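Local coordinates for protein oxidoreductase, iron/ascorbate family (Shewanella oneidensis, PDB 3ON7) that probably uses iron(II) and molecular oxygen to break 2-oxoglutarate down to ethylene, or to oxidise L-arginine while turning 2-oxoglutarate into succinate and carbon dioxide, at residues T126-E131 / G224-T229; A134-P139 / D216-A221; E142-S147 / I177-V182; G198-V203 / S228-V233. One frame throughout, in Å; residues are numbered along the deposited sequence.

Contacts 1, 2 and 3 follow one another inward, contact 2 touching both of the others: the centres of contacts 1 and 2 are about 9 Å apart, those of contacts 2 and 3 about 11 Å. Helix 216-221 joins them, its Asp216 and Gln219 side chains bonding Ser228 of contact 1 and the backbone N of Met217 bonding Ile177 of contact 3. Contact 4 stands apart, its centre about 22 Å from that of contact 3, but shares Ser228 and Thr229 with contact 1. It also contains His231, which with His174 and Asp176 forms a vacant site consistent with the iron site of this family. Contact 3 reaches Asp176 through Thr181.

Contact 1: T126-E131 / G224-T229; sequences TYSPDE and GYFPST
Pro129 lays the CG-CD side of its ring against the hydroxyl end of Tyr225, with CD 3.5 Å from Tyr225 CZ. The two side chains come from opposite directions and the proline meets the aromatic ring obliquely, touching CZ, OH and both CE atoms. Tyr225 gets there because its CG stands anti to the backbone N (chi1 -174°), which swings the ring out to the 126-131 segment. Its hydroxyl then reaches a water lying in the plane of the ring, with Tyr225 OH 2.6 Å from the water oxygen. The same water donates to the carbonyl of the residue before Ser128, its oxygen lying 2.8 Å from Tyr127 O, and bridges the two segments where no direct polar bond is made. A phenylalanine in place of Tyr225 would probably take the Tyr225 hydroxyl from this water and break the bridge to Tyr127. Beside this bridge, Ser128 OG comes up to the edge of Phe226, 3.5 Å from Phe226 CE2 and near the ring plane; the buried hydroxyl is hydrogen-bonded to Ile124 O in helix 103-126. Phe226 is covered on one face by its own neighbour, as Tyr225 CD2 sits over the ring centre. Val19 of helix 14-25 also packs on Phe226, and Arg23 of that helix touches Tyr225. The contact thus ties the turn between helices 103-126 and 130-133, with Pro129 at the N-cap position of the latter, to the loop leading into strand 231-234 of the double-stranded beta-helix expected for 2-oxoglutarate oxygenases.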
loop_
_atom_site.group_PDB
_atom_site.type_symbol
_atom_site.label_atom_id
_atom_site.label_comp_id
_atom_site.label_asym_id
_atom_site.label_seq_id
_atom_site.Cartn_x
_atom_site.Cartn_y
_atom_site.Cartn_z
ATOM N N THR B 126 13.603 34.247 4.763
ATOM C CA THR B 126 14.146 35.580 5.017
ATOM C C THR B 126 13.117 36.673 4.709
ATOM O O THR B 126 12.903 37.554 5.533
ATOM C CB THR B 126 15.447 35.841 4.193
ATOM O OG1 THR B 126 16.546 35.080 4.739
ATOM C CG2 THR B 126 15.802 37.365 4.150
ATOM N N TYR B 127 12.476 36.596 3.543
ATOM C CA TYR B 127 11.471 37.583 3.131
ATOM C C TYR B 127 10.019 37.269 3.522
ATOM O O TYR B 127 9.101 37.982 3.113
ATOM C CB TYR B 127 11.582 37.831 1.627
ATOM C CG TYR B 127 12.882 38.526 1.260
ATOM C CD1 TYR B 127 13.049 39.892 1.485
ATOM C CD2 TYR B 127 13.955 37.814 0.718
ATOM C CE1 TYR B 127 14.239 40.535 1.178
ATOM C CE2 TYR B 127 15.161 38.454 0.396
ATOM C CZ TYR B 127 15.289 39.814 0.630
ATOM O OH TYR B 127 16.467 40.468 0.321
ATOM N N SER B 128 9.789 36.232 4.322
ATOM C CA SER B 128 8.468 36.054 4.935
ATOM C C SER B 128 8.295 37.126 6.014
ATOM O O SER B 128 9.270 37.489 6.674
ATOM C CB SER B 128 8.340 34.683 5.596
ATOM O OG SER B 128 8.364 33.618 4.665
ATOM N N PRO B 129 7.062 37.641 6.200
ATOM C CA PRO B 129 6.830 38.481 7.385
ATOM C C PRO B 129 7.057 37.690 8.683
ATOM O O PRO B 129 6.996 36.455 8.678
ATOM C CB PRO B 129 5.355 38.893 7.256
ATOM C CG PRO B 129 5.004 38.695 5.829
ATOM C CD PRO B 129 5.889 37.591 5.309
ATOM N N ASP B 130 7.325 38.397 9.774
ATOM C CA ASP B 130 7.663 37.749 11.054
ATOM C C ASP B 130 6.544 36.840 11.577
ATOM O O ASP B 130 6.823 35.836 12.215
ATOM C CB ASP B 130 8.036 38.796 12.122
ATOM C CG ASP B 130 9.455 39.377 11.930
ATOM O OD1 ASP B 130 10.301 38.718 11.287
ATOM O OD2 ASP B 130 9.738 40.488 12.446
ATOM N N GLU B 131 5.293 37.202 11.302
ATOM C CA GLU B 131 4.126 36.411 11.701
ATOM C C GLU B 131 4.043 35.109 10.889
ATOM O O GLU B 131 3.582 34.080 11.394
ATOM C CB GLU B 131 2.829 37.243 11.558
ATOM C CG GLU B 131 2.256 37.349 10.139
ATOM C CD GLU B 131 1.330 38.544 9.954
ATOM N N GLY B 224 -1.454 29.842 3.934
ATOM C CA GLY B 224 -2.006 30.464 2.724
ATOM C C GLY B 224 -1.256 31.674 2.209
ATOM O O GLY B 224 -1.590 32.192 1.157
ATOM N N TYR B 225 -0.234 32.130 2.929
ATOM C CA TYR B 225 0.551 33.287 2.495
ATOM C C TYR B 225 1.263 33.005 1.180
ATOM O O TYR B 225 1.316 33.877 0.320
ATOM C CB TYR B 225 1.568 33.714 3.545
ATOM C CG TYR B 225 2.308 34.995 3.193
ATOM C CD1 TYR B 225 1.730 36.248 3.409
ATOM C CD2 TYR B 225 3.587 34.955 2.652
ATOM C CE1 TYR B 225 2.415 37.437 3.094
ATOM C CE2 TYR B 225 4.275 36.130 2.322
ATOM C CZ TYR B 225 3.682 37.363 2.545
ATOM O OH TYR B 225 4.365 38.507 2.221
ATOM N N PHE B 226 1.804 31.792 1.034
ATOM C CA PHE B 226 2.350 31.337 -0.238
ATOM C C PHE B 226 1.373 30.363 -0.871
ATOM O O PHE B 226 1.149 29.292 -0.333
ATOM C CB PHE B 226 3.716 30.673 -0.039
ATOM C CG PHE B 226 4.796 31.639 0.356
ATOM C CD1 PHE B 226 5.219 32.624 -0.528
ATOM C CD2 PHE B 226 5.374 31.586 1.609
ATOM C CE1 PHE B 226 6.206 33.529 -0.171
ATOM C CE2 PHE B 226 6.362 32.496 1.979
ATOM C CZ PHE B 226 6.781 33.462 1.084
ATOM N N PRO B 227 0.778 30.729 -2.015
ATOM C CA PRO B 227 -0.227 29.844 -2.598
ATOM C C PRO B 227 0.366 28.681 -3.400
ATOM O O PRO B 227 1.359 28.874 -4.112
ATOM C CB PRO B 227 -1.028 30.782 -3.495
ATOM C CG PRO B 227 -0.012 31.826 -3.922
ATOM C CD PRO B 227 0.829 32.029 -2.695
ATOM N N SER B 228 -0.237 27.496 -3.266
ATOM C CA SER B 228 0.019 26.370 -4.165
ATOM C C SER B 228 -0.928 26.493 -5.333
ATOM O O SER B 228 -2.129 26.332 -5.175
ATOM C CB SER B 228 -0.226 25.037 -3.474
ATOM O OG SER B 228 -0.070 23.958 -4.393
ATOM N N THR B 229 -0.376 26.783 -6.501
ATOM C CA THR B 229 -1.158 27.243 -7.657
ATOM C C THR B 229 -1.273 26.146 -8.747
ATOM O O THR B 229 -0.365 25.314 -8.954
ATOM C CB THR B 229 -0.528 28.545 -8.260
ATOM O OG1 THR B 229 -0.413 29.539 -7.241
ATOM C CG2 THR B 229 -1.375 29.118 -9.375
HETATM O O HOH W 1 6.845 38.034 1.503
#

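Contact 2: A134-P139 / D216-A221; sequences AKFSIP and DMLQEA
Phe136 directs its ring edge at the last carbonyl of helix 216-221: Phe136 CD1 is 3.7 Å from Ala221 O, CE1 is equally near, and the oxygen lies close to the ring plane. The weakly positive ring hydrogens thus probably face the negative end of the helix, a mild electrostatic attraction rather than a polar bond. Lys135 adds its CB, 3.5 Å from Ala221 O, before its chain leads away towards Asp223. Apolar contact is looser, with Phe136 CD1 4.3 Å from Ala221 CB and the Leu218 CD1 methyl coming obliquely to CE1. A first torsion that places CG anti to the carbonyl carbon (chi1 -54°) brings the Phe136 ring to the helix end. This short helix follows strand 210-214 and precedes strand 231-234, so the contact packs the connection between two strands of the beta-helix core against the loop joining helices 130-133 and 140-144. Ser128 touches Phe136, while Leu140 of helix 140-144 packs on Leu218. Farther out, a salt bridge from Asp216 to Arg273 fixes the start of the helix to helix 266-277, and Ser137 OG bonds Val259 O on the loop side.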
loop_
_atom_site.group_PDB
_atom_site.type_symbol
_atom_site.label_atom_id
_atom_site.label_comp_id
_atom_site.label_asym_id
_atom_site.label_seq_id
_atom_site.Cartn_x
_atom_site.Cartn_y
_atom_site.Cartn_z
ATOM N N ALA B 134 7.039 32.704 12.059
ATOM C CA ALA B 134 6.714 32.010 13.311
ATOM C C ALA B 134 5.838 30.770 13.105
ATOM O O ALA B 134 5.741 29.938 13.993
ATOM C CB ALA B 134 6.041 32.972 14.295
ATOM N N LYS B 135 5.205 30.644 11.944
ATOM C CA LYS B 135 4.395 29.463 11.644
ATOM C C LYS B 135 5.225 28.238 11.228
ATOM O O LYS B 135 4.756 27.115 11.328
ATOM C CB LYS B 135 3.356 29.794 10.576
ATOM C CG LYS B 135 2.312 30.780 11.058
ATOM C CD LYS B 135 1.162 30.911 10.058
ATOM C CE LYS B 135 0.190 32.026 10.455
ATOM N NZ LYS B 135 -0.276 31.877 11.861
ATOM N N PHE B 136 6.458 28.456 10.785
ATOM C CA PHE B 136 7.312 27.368 10.354
ATOM C C PHE B 136 7.895 26.681 11.576
ATOM O O PHE B 136 8.554 27.321 12.387
ATOM C CB PHE B 136 8.432 27.889 9.456
ATOM C CG PHE B 136 7.955 28.709 8.285
ATOM C CD1 PHE B 136 6.738 28.449 7.667
ATOM C CD2 PHE B 136 8.753 29.724 7.776
ATOM C CE1 PHE B 136 6.325 29.208 6.574
ATOM C CE2 PHE B 136 8.349 30.478 6.704
ATOM C CZ PHE B 136 7.133 30.216 6.094
ATOM N N SER B 137 7.636 25.388 11.723
ATOM C CA SER B 137 8.020 24.660 12.945
ATOM C C SER B 137 9.530 24.475 13.058
ATOM O O SER B 137 10.078 24.440 14.142
ATOM C CB SER B 137 7.332 23.299 12.993
ATOM O OG SER B 137 7.703 22.485 11.888
ATOM N N ILE B 138 10.198 24.311 11.925
ATOM C CA ILE B 138 11.649 24.302 11.901
ATOM C C ILE B 138 12.021 25.121 10.691
ATOM O O ILE B 138 11.157 25.416 9.881
ATOM C CB ILE B 138 12.234 22.866 11.852
ATOM C CG1 ILE B 138 11.770 22.104 10.610
ATOM C CG2 ILE B 138 11.833 22.087 13.102
ATOM C CD1 ILE B 138 12.437 20.720 10.455
ATOM N N PRO B 139 13.286 25.534 10.580
ATOM C CA PRO B 139 13.647 26.301 9.382
ATOM C C PRO B 139 13.342 25.547 8.084
ATOM O O PRO B 139 13.601 24.349 7.993
ATOM C CB PRO B 139 15.151 26.529 9.553
ATOM C CG PRO B 139 15.358 26.524 11.029
ATOM C CD PRO B 139 14.375 25.522 11.574
ATOM N N ASP B 216 1.413 22.247 -1.957
ATOM C CA ASP B 216 0.376 22.302 -0.914
ATOM C C ASP B 216 0.915 22.324 0.508
ATOM O O ASP B 216 0.365 23.004 1.382
ATOM C CB ASP B 216 -0.590 21.122 -1.030
ATOM C CG ASP B 216 -1.509 21.253 -2.208
ATOM O OD1 ASP B 216 -1.511 22.353 -2.796
ATOM O OD2 ASP B 216 -2.203 20.264 -2.551
HETATM N N MSE B 217 1.974 21.570 0.756
HETATM C CA MSE B 217 2.530 21.534 2.100
HETATM C C MSE B 217 3.165 22.863 2.573
HETATM O O MSE B 217 3.123 23.154 3.762
HETATM C CB MSE B 217 3.475 20.359 2.255
HETATM C CG MSE B 217 2.735 19.038 2.444
HETATM SE SE MSE B 217 3.985 17.587 2.379
HETATM C CE MSE B 217 2.736 16.117 2.278
ATOM N N LEU B 218 3.701 23.675 1.666
ATOM C CA LEU B 218 4.201 25.022 2.031
ATOM C C LEU B 218 3.061 26.033 2.143
ATOM O O LEU B 218 3.137 26.974 2.958
ATOM C CB LEU B 218 5.286 25.529 1.041
ATOM C CG LEU B 218 6.016 26.828 1.403
ATOM C CD1 LEU B 218 6.551 26.801 2.833
ATOM C CD2 LEU B 218 7.179 27.106 0.418
ATOM N N GLN B 219 2.009 25.843 1.340
ATOM C CA GLN B 219 0.790 26.623 1.523
ATOM C C GLN B 219 0.257 26.413 2.930
ATOM O O GLN B 219 -0.067 27.382 3.638
ATOM C CB GLN B 219 -0.276 26.291 0.489
ATOM C CG GLN B 219 -1.512 27.175 0.605
ATOM C CD GLN B 219 -2.576 26.912 -0.461
ATOM O OE1 GLN B 219 -2.325 27.022 -1.651
ATOM N NE2 GLN B 219 -3.787 26.622 -0.019
ATOM N N GLU B 220 0.178 25.149 3.343
ATOM C CA GLU B 220 -0.290 24.808 4.680
ATOM C C GLU B 220 0.644 25.359 5.752
ATOM O O GLU B 220 0.173 25.891 6.746
ATOM C CB GLU B 220 -0.404 23.289 4.833
ATOM C CG GLU B 220 -0.872 22.818 6.204
ATOM C CD GLU B 220 -2.303 23.223 6.535
ATOM O OE1 GLU B 220 -3.099 23.570 5.629
ATOM O OE2 GLU B 220 -2.641 23.170 7.716
ATOM N N ALA B 221 1.964 25.225 5.554
ATOM C CA ALA B 221 2.926 25.683 6.559
ATOM C C ALA B 221 2.899 27.196 6.755
ATOM O O ALA B 221 3.168 27.682 7.853
ATOM C CB ALA B 221 4.330 25.228 6.224
#

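Contact 3: E142-S147 / I177-V182; sequences EMIANS and INLITV
Asn178 ND2 donates to Thr181 OG1, 2.9 Å away with a nearly straight N-H...O angle of 168°, and also to the backbone oxygen of Leu252. Thr181 OG1 lies almost exactly in the amide plane, and these bonds fix the rotation of the carboxamide. Thr181 OG1 is in turn bonded to Asp176 OD2, so this segment reaches a residue of the probable iron site. Next to Asn178, Leu179 carries the contact with the 142-147 segment. With chi1 at -159°, CG turned from the backbone N, the leucine extends toward 142-147 and offers both methyls: Leu179 CD2 meets Ile144 CG2 at 3.8 Å, while Leu179 CD1 approaches SE of Met143, a selenomethionine, at 4.2 Å. Both partners cross the leucine at about a right angle, and Met143 CB also comes near CD2. The leucine belongs to the entry into strand 180-184, in the larger sheet of the double-stranded beta-helix, and its backbone bonds Gly215 and Leu252; the contact therefore packs helix 140-144 against the residue that leads into this strand. Leu121 of helix 103-126 touches both Leu179 and Ile144. Beyond Ile144 the chain reverses in a type II turn, closed by Ser147 N on Ile144 O at 3.1 Å, with Asn146 in the left-handed conformation at its third position, and Ser147 OG bonds His253 O.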
loop_
_atom_site.group_PDB
_atom_site.type_symbol
_atom_site.label_atom_id
_atom_site.label_comp_id
_atom_site.label_asym_id
_atom_site.label_seq_id
_atom_site.Cartn_x
_atom_site.Cartn_y
_atom_site.Cartn_z
ATOM N N GLU B 142 15.682 22.948 6.611
ATOM C CA GLU B 142 15.864 21.751 7.415
ATOM C C GLU B 142 14.806 20.712 7.115
ATOM O O GLU B 142 15.047 19.531 7.350
ATOM C CB GLU B 142 15.838 22.067 8.917
ATOM C CG GLU B 142 17.166 22.468 9.494
ATOM C CD GLU B 142 17.081 22.748 10.990
ATOM O OE1 GLU B 142 16.437 21.948 11.730
ATOM O OE2 GLU B 142 17.662 23.781 11.407
HETATM N N MSE B 143 13.652 21.156 6.595
HETATM C CA MSE B 143 12.546 20.258 6.231
HETATM C C MSE B 143 12.921 19.290 5.121
HETATM O O MSE B 143 12.371 18.204 5.067
HETATM C CB MSE B 143 11.293 21.055 5.791
HETATM C CG MSE B 143 10.662 21.886 6.889
HETATM SE SE MSE B 143 9.067 22.836 6.364
HETATM C CE MSE B 143 8.536 23.495 8.121
ATOM N N ILE B 144 13.835 19.689 4.231
ATOM C CA ILE B 144 14.199 18.870 3.063
ATOM C C ILE B 144 15.625 18.293 3.108
ATOM O O ILE B 144 16.020 17.505 2.232
ATOM C CB ILE B 144 14.045 19.657 1.735
ATOM C CG1 ILE B 144 15.042 20.814 1.626
ATOM C CG2 ILE B 144 12.617 20.177 1.559
ATOM C CD1 ILE B 144 15.391 21.156 0.149
ATOM N N ALA B 145 16.421 18.704 4.085
ATOM C CA ALA B 145 17.790 18.179 4.171
ATOM C C ALA B 145 17.728 16.656 4.328
ATOM O O ALA B 145 17.179 16.176 5.293
ATOM C CB ALA B 145 18.521 18.795 5.350
ATOM N N ASN B 146 18.288 15.923 3.369
ATOM C CA ASN B 146 18.338 14.451 3.386
ATOM C C ASN B 146 16.972 13.824 3.514
ATOM O O ASN B 146 16.795 12.852 4.226
ATOM C CB ASN B 146 19.284 13.945 4.484
ATOM C CG ASN B 146 20.742 14.297 4.196
ATOM O OD1 ASN B 146 21.238 14.062 3.094
ATOM N ND2 ASN B 146 21.423 14.869 5.174
ATOM N N SER B 147 16.005 14.410 2.817
ATOM C CA SER B 147 14.657 13.923 2.807
ATOM C C SER B 147 14.563 12.681 1.953
ATOM O O SER B 147 14.960 12.676 0.782
ATOM C CB SER B 147 13.691 14.958 2.238
ATOM O OG SER B 147 12.478 14.316 1.912
ATOM N N ILE B 177 1.625 18.584 -4.312
ATOM C CA ILE B 177 1.353 18.402 -2.896
ATOM C C ILE B 177 2.520 18.780 -2.010
ATOM O O ILE B 177 2.343 19.008 -0.819
ATOM C CB ILE B 177 0.963 16.940 -2.600
ATOM C CG1 ILE B 177 0.125 16.872 -1.307
ATOM C CG2 ILE B 177 2.191 16.035 -2.546
ATOM C CD1 ILE B 177 -0.247 15.436 -0.890
ATOM N N ASN B 178 3.723 18.821 -2.581
ATOM C CA ASN B 178 4.951 18.837 -1.780
ATOM C C ASN B 178 5.335 20.247 -1.308
ATOM O O ASN B 178 4.481 21.132 -1.256
ATOM C CB ASN B 178 6.065 18.175 -2.577
ATOM C CG ASN B 178 6.191 18.750 -3.959
ATOM O OD1 ASN B 178 5.327 18.517 -4.787
ATOM N ND2 ASN B 178 7.216 19.560 -4.194
ATOM N N LEU B 179 6.595 20.444 -0.903
ATOM C CA LEU B 179 7.039 21.733 -0.352
ATOM C C LEU B 179 7.316 22.713 -1.463
ATOM O O LEU B 179 6.592 23.693 -1.596
ATOM C CB LEU B 179 8.252 21.575 0.564
ATOM C CG LEU B 179 8.436 22.754 1.534
ATOM C CD1 LEU B 179 7.319 22.817 2.555
ATOM C CD2 LEU B 179 9.787 22.682 2.227
ATOM N N ILE B 180 8.365 22.467 -2.245
ATOM C CA ILE B 180 8.571 23.179 -3.500
ATOM C C ILE B 180 9.025 22.221 -4.577
ATOM O O ILE B 180 9.605 21.171 -4.294
ATOM C CB ILE B 180 9.599 24.360 -3.424
ATOM C CG1 ILE B 180 10.986 23.887 -2.977
ATOM C CG2 ILE B 180 9.087 25.477 -2.507
ATOM C CD1 ILE B 180 12.061 24.954 -3.135
ATOM N N THR B 181 8.786 22.630 -5.812
ATOM C CA THR B 181 9.195 21.890 -6.973
ATOM C C THR B 181 10.123 22.751 -7.834
ATOM O O THR B 181 9.947 23.942 -7.897
ATOM C CB THR B 181 7.962 21.457 -7.732
ATOM O OG1 THR B 181 7.168 20.636 -6.853
ATOM C CG2 THR B 181 8.346 20.693 -9.014
ATOM N N VAL B 182 11.107 22.130 -8.480
ATOM C CA VAL B 182 12.158 22.847 -9.204
ATOM C C VAL B 182 12.323 22.239 -10.608
ATOM O O VAL B 182 12.604 21.045 -10.727
ATOM C CB VAL B 182 13.488 22.688 -8.429
ATOM C CG1 VAL B 182 14.681 23.146 -9.282
ATOM C CG2 VAL B 182 13.401 23.410 -7.077
#

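Contact 4: G198-V203 / S228-V233; sequences GSWLDV and STSHRV
Segments 198-203 and 228-233 contribute strands 200-202 and 231-234 to one four-stranded sheet, but not as direct neighbours: strand 191-194 runs antiparallel to both, and the nearest CA atoms, those of Trp200 and His231, are 8.6 Å apart. Trp200 and Arg232 bridge this gap. The guanidinium lies flat on the indole, planes 7° apart, with Arg232 CZ 3.5 Å from the centroid of the five-membered ring in a cation-pi contact. Arg232 CG sits between the backbone N and the carbonyl carbon (chi1 68°), from where the extended chain crosses the indole face and brings CD within 3.6 Å of the six-membered ring centroid, a CH-pi contact. Arg232 NH2 also bonds Gln192 OE1 of the middle strand. With an alanine in place of Trp200 the guanidinium would probably lose its flat support and swing about Gln192. His231 CA lies at the indole edge by CZ3, and Ser230 O approaches CZ3 obliquely. The His231 side chain leaves the backbone away from 198-203; ND1 donates to Thr229 O (3.0 Å) and the ring meets His174 and Asp176, probable iron ligands. Around the Trp200-Arg232 stack, Ala173 of strand 169-174 touches Trp200 and Ser230, and Lys194 of strand 191-194 adjoins the indole.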
loop_
_atom_site.group_PDB
_atom_site.type_symbol
_atom_site.label_atom_id
_atom_site.label_comp_id
_atom_site.label_asym_id
_atom_site.label_seq_id
_atom_site.Cartn_x
_atom_site.Cartn_y
_atom_site.Cartn_z
ATOM N N GLY B 198 -8.840 33.879 -13.288
ATOM C CA GLY B 198 -9.280 32.732 -14.072
ATOM C C GLY B 198 -8.518 32.451 -15.367
ATOM O O GLY B 198 -8.649 31.364 -15.923
ATOM N N SER B 199 -7.746 33.418 -15.865
ATOM C CA SER B 199 -6.945 33.212 -17.089
ATOM C C SER B 199 -5.682 32.381 -16.817
ATOM O O SER B 199 -5.327 32.116 -15.657
ATOM C CB SER B 199 -6.560 34.555 -17.721
ATOM O OG SER B 199 -5.720 35.311 -16.873
ATOM N N TRP B 200 -5.017 31.980 -17.899
ATOM C CA TRP B 200 -3.756 31.240 -17.846
ATOM C C TRP B 200 -2.544 32.125 -18.177
ATOM O O TRP B 200 -2.544 32.832 -19.181
ATOM C CB TRP B 200 -3.796 30.063 -18.821
ATOM C CG TRP B 200 -4.725 28.979 -18.387
ATOM C CD1 TRP B 200 -5.964 28.731 -18.860
ATOM C CD2 TRP B 200 -4.473 27.998 -17.383
ATOM N NE1 TRP B 200 -6.514 27.658 -18.210
ATOM C CE2 TRP B 200 -5.613 27.188 -17.299
ATOM C CE3 TRP B 200 -3.392 27.732 -16.537
ATOM C CZ2 TRP B 200 -5.710 26.131 -16.395
ATOM C CZ3 TRP B 200 -3.477 26.674 -15.659
ATOM C CH2 TRP B 200 -4.624 25.888 -15.588
ATOM N N LEU B 201 -1.522 32.072 -17.330
ATOM C CA LEU B 201 -0.274 32.775 -17.571
ATOM C C LEU B 201 0.763 31.837 -18.179
ATOM O O LEU B 201 0.956 30.734 -17.679
ATOM C CB LEU B 201 0.288 33.345 -16.263
ATOM C CG LEU B 201 -0.583 34.360 -15.506
ATOM C CD1 LEU B 201 -0.098 34.537 -14.072
ATOM C CD2 LEU B 201 -0.599 35.693 -16.251
ATOM N N ASP B 202 1.432 32.289 -19.241
ATOM C CA ASP B 202 2.540 31.568 -19.855
ATOM C C ASP B 202 3.828 31.755 -19.047
ATOM O O ASP B 202 4.118 32.838 -18.549
ATOM C CB ASP B 202 2.754 32.037 -21.299
ATOM C CG ASP B 202 1.607 31.626 -22.235
ATOM O OD1 ASP B 202 1.266 30.413 -22.306
ATOM O OD2 ASP B 202 1.048 32.516 -22.908
ATOM N N VAL B 203 4.582 30.670 -18.909
ATOM C CA VAL B 203 5.837 30.680 -18.188
ATOM C C VAL B 203 6.956 30.762 -19.217
ATOM O O VAL B 203 7.017 29.922 -20.112
ATOM C CB VAL B 203 6.019 29.408 -17.347
ATOM C CG1 VAL B 203 7.266 29.531 -16.498
ATOM C CG2 VAL B 203 4.787 29.167 -16.473
ATOM N N SER B 228 -0.237 27.496 -3.266
ATOM C CA SER B 228 0.019 26.370 -4.165
ATOM C C SER B 228 -0.928 26.493 -5.333
ATOM O O SER B 228 -2.129 26.332 -5.175
ATOM C CB SER B 228 -0.226 25.037 -3.474
ATOM O OG SER B 228 -0.070 23.958 -4.393
ATOM N N THR B 229 -0.376 26.783 -6.501
ATOM C CA THR B 229 -1.158 27.243 -7.657
ATOM C C THR B 229 -1.273 26.146 -8.747
ATOM O O THR B 229 -0.365 25.314 -8.954
ATOM C CB THR B 229 -0.528 28.545 -8.260
ATOM O OG1 THR B 229 -0.413 29.539 -7.241
ATOM C CG2 THR B 229 -1.375 29.118 -9.375
ATOM N N SER B 230 -2.423 26.162 -9.409
ATOM C CA SER B 230 -2.761 25.211 -10.433
ATOM C C SER B 230 -1.962 25.534 -11.687
ATOM O O SER B 230 -1.993 26.684 -12.179
ATOM C CB SER B 230 -4.266 25.303 -10.728
ATOM O OG SER B 230 -4.667 24.395 -11.738
ATOM N N HIS B 231 -1.278 24.517 -12.207
ATOM C CA HIS B 231 -0.508 24.643 -13.432
ATOM C C HIS B 231 -0.752 23.467 -14.380
ATOM O O HIS B 231 -1.119 22.370 -13.927
ATOM C CB HIS B 231 0.978 24.773 -13.121
ATOM C CG HIS B 231 1.510 23.719 -12.208
ATOM N ND1 HIS B 231 1.234 23.689 -10.856
ATOM C CD2 HIS B 231 2.332 22.674 -12.447
ATOM C CE1 HIS B 231 1.854 22.658 -10.313
ATOM N NE2 HIS B 231 2.521 22.024 -11.258
ATOM N N ARG B 232 -0.531 23.713 -15.679
ATOM C CA ARG B 232 -0.692 22.703 -16.738
ATOM C C ARG B 232 0.330 22.881 -17.855
ATOM O O ARG B 232 1.049 23.881 -17.892
ATOM C CB ARG B 232 -2.103 22.793 -17.343
ATOM C CG ARG B 232 -2.348 24.066 -18.137
ATOM C CD ARG B 232 -3.731 24.158 -18.694
ATOM N NE ARG B 232 -3.886 25.327 -19.551
ATOM C CZ ARG B 232 -4.944 25.562 -20.325
ATOM N NH1 ARG B 232 -5.972 24.713 -20.349
ATOM N NH2 ARG B 232 -4.973 26.644 -21.093
ATOM N N VAL B 233 0.397 21.918 -18.770
ATOM C CA VAL B 233 1.206 22.083 -19.975
ATOM C C VAL B 233 0.306 21.894 -21.190
ATOM O O VAL B 233 -0.277 20.823 -21.371
ATOM C CB VAL B 233 2.427 21.107 -20.028
ATOM C CG1 VAL B 233 3.230 21.301 -21.324
ATOM C CG2 VAL B 233 3.315 21.296 -18.819
#